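Local coordinates for protein oxidoreductase YdhF (Escherichia coli, PDB 1OG6) that binds NADPH in an alpha/beta barrel of the aldo-keto reductase family and probably acts as an oxidoreductase, at residues D228-V233 with Q244-W249. Numbering follows the deposited sequence.
Sequences DELAVV and QVVNAW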
# COMPACT_ATOMS: atom_id res chain seq x y z
N ASP C 228 -26.05 19.99 -8.95
CA ASP C 228 -27.49 19.81 -8.96
C ASP C 228 -27.85 19.02 -7.72
O ASP C 228 -28.81 19.34 -7.03
CB ASP C 228 -27.94 19.06 -10.20
CG ASP C 228 -27.79 19.88 -11.46
OD1 ASP C 228 -28.07 19.35 -12.55
OD2 ASP C 228 -27.40 21.06 -11.37
N GLU C 229 -27.07 17.98 -7.46
CA GLU C 229 -27.30 17.13 -6.30
C GLU C 229 -27.09 17.93 -5.03
O GLU C 229 -27.90 17.88 -4.11
CB GLU C 229 -26.36 15.94 -6.31
CG GLU C 229 -26.63 14.97 -5.19
CD GLU C 229 -28.10 14.61 -5.09
OE1 GLU C 229 -28.66 14.07 -6.07
OE2 GLU C 229 -28.70 14.87 -4.03
N LEU C 230 -26.00 18.68 -4.99
CA LEU C 230 -25.72 19.51 -3.83
C LEU C 230 -26.87 20.46 -3.56
O LEU C 230 -27.28 20.63 -2.42
CB LEU C 230 -24.43 20.29 -4.05
CG LEU C 230 -23.16 19.45 -4.01
CD1 LEU C 230 -21.97 20.34 -4.29
CD2 LEU C 230 -23.02 18.80 -2.65
N ALA C 231 -27.41 21.08 -4.61
CA ALA C 231 -28.52 22.01 -4.44
C ALA C 231 -29.72 21.31 -3.82
O ALA C 231 -30.39 21.87 -2.95
CB ALA C 231 -28.90 22.61 -5.76
N VAL C 232 -29.99 20.08 -4.28
CA VAL C 232 -31.11 19.30 -3.75
C VAL C 232 -30.90 19.10 -2.27
O VAL C 232 -31.72 19.54 -1.45
CB VAL C 232 -31.20 17.91 -4.39
CG1 VAL C 232 -32.23 17.08 -3.68
CG2 VAL C 232 -31.56 18.04 -5.84
N VAL C 233 -29.80 18.44 -1.92
CA VAL C 233 -29.50 18.19 -0.51
C VAL C 233 -29.53 19.50 0.29
O VAL C 233 -30.00 19.53 1.42
CB VAL C 233 -28.12 17.51 -0.33
CG1 VAL C 233 -27.82 17.34 1.14
CG2 VAL C 233 -28.12 16.16 -1.01
N GLN C 244 -21.63 24.94 1.55
CA GLN C 244 -21.80 24.49 2.93
C GLN C 244 -22.08 23.00 2.95
O GLN C 244 -21.70 22.31 3.89
CB GLN C 244 -22.96 25.19 3.61
CG GLN C 244 -22.73 26.62 3.95
CD GLN C 244 -23.94 27.22 4.65
OE1 GLN C 244 -24.26 26.85 5.78
NE2 GLN C 244 -24.62 28.14 3.97
N VAL C 245 -22.79 22.52 1.93
CA VAL C 245 -23.11 21.11 1.83
C VAL C 245 -21.79 20.35 1.61
O VAL C 245 -21.60 19.25 2.13
CB VAL C 245 -24.09 20.84 0.67
CG1 VAL C 245 -24.46 19.39 0.62
CG2 VAL C 245 -25.33 21.66 0.85
N VAL C 246 -20.88 20.96 0.86
CA VAL C 246 -19.59 20.36 0.60
C VAL C 246 -18.75 20.41 1.87
O VAL C 246 -18.23 19.40 2.31
CB VAL C 246 -18.85 21.10 -0.52
CG1 VAL C 246 -17.58 20.37 -0.87
CG2 VAL C 246 -19.73 21.21 -1.73
N ASN C 247 -18.62 21.59 2.46
CA ASN C 247 -17.84 21.74 3.69
C ASN C 247 -18.39 20.81 4.78
O ASN C 247 -17.79 20.67 5.83
CB ASN C 247 -17.84 23.21 4.17
CG ASN C 247 -16.61 24.02 3.68
OD1 ASN C 247 -16.69 25.21 3.38
ND2 ASN C 247 -15.46 23.35 3.63
N ALA C 248 -19.52 20.16 4.53
CA ALA C 248 -20.12 19.25 5.52
C ALA C 248 -19.86 17.82 5.08
O ALA C 248 -19.57 16.95 5.91
CB ALA C 248 -21.62 19.50 5.64
N TRP C 249 -19.97 17.59 3.78
CA TRP C 249 -19.72 16.28 3.19
C TRP C 249 -18.32 15.89 3.65
O TRP C 249 -18.06 14.75 4.01
CB TRP C 249 -19.74 16.37 1.67
CG TRP C 249 -19.48 15.06 1.00
CD1 TRP C 249 -20.39 14.08 0.74
CD2 TRP C 249 -18.21 14.57 0.56
NE1 TRP C 249 -19.77 13.00 0.16
CE2 TRP C 249 -18.43 13.27 0.04
CE3 TRP C 249 -16.91 15.09 0.56
CZ2 TRP C 249 -17.39 12.49 -0.47
CZ3 TRP C 249 -15.88 14.31 0.05
CH2 TRP C 249 -16.13 13.02 -0.46
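L230 on helix 224-237 faces V245 on helix 242-251 where the two helices cross almost at right angles (91°), their local axes 10.0 Å apart and the CA atoms of this pair separated by 6.4 Å. The side chains that meet are all aliphatic and buried. With CG anti to its carbonyl carbon (chi1 -71°), L230 reaches across and spreads its two methyls over neighbouring residues of the second helix: CD2 lies 3.6 Å from CG1 of V245, and CD1 lies 3.5 Å from CG2 of V246. L230 and V245 pass alongside each other in opposite senses, whereas V246 meets the leucine at a slant. In the (beta/alpha)8 barrel of the aldo-keto reductases, the two helices lie in the helical layer around the barrel, in the connection between strands 207-209 and 258-261. One turn beyond L230, V233 adds CG1, 4.0 Å from CG1 of V245, so CG1 of V245 touches both L230 and V233. I288 of helix 282-293 also packs on L230, while M280 lies against V245. On the cofactor side, the side chain of V246 comes within about 4 Å of that of the NADP-binding residue L217.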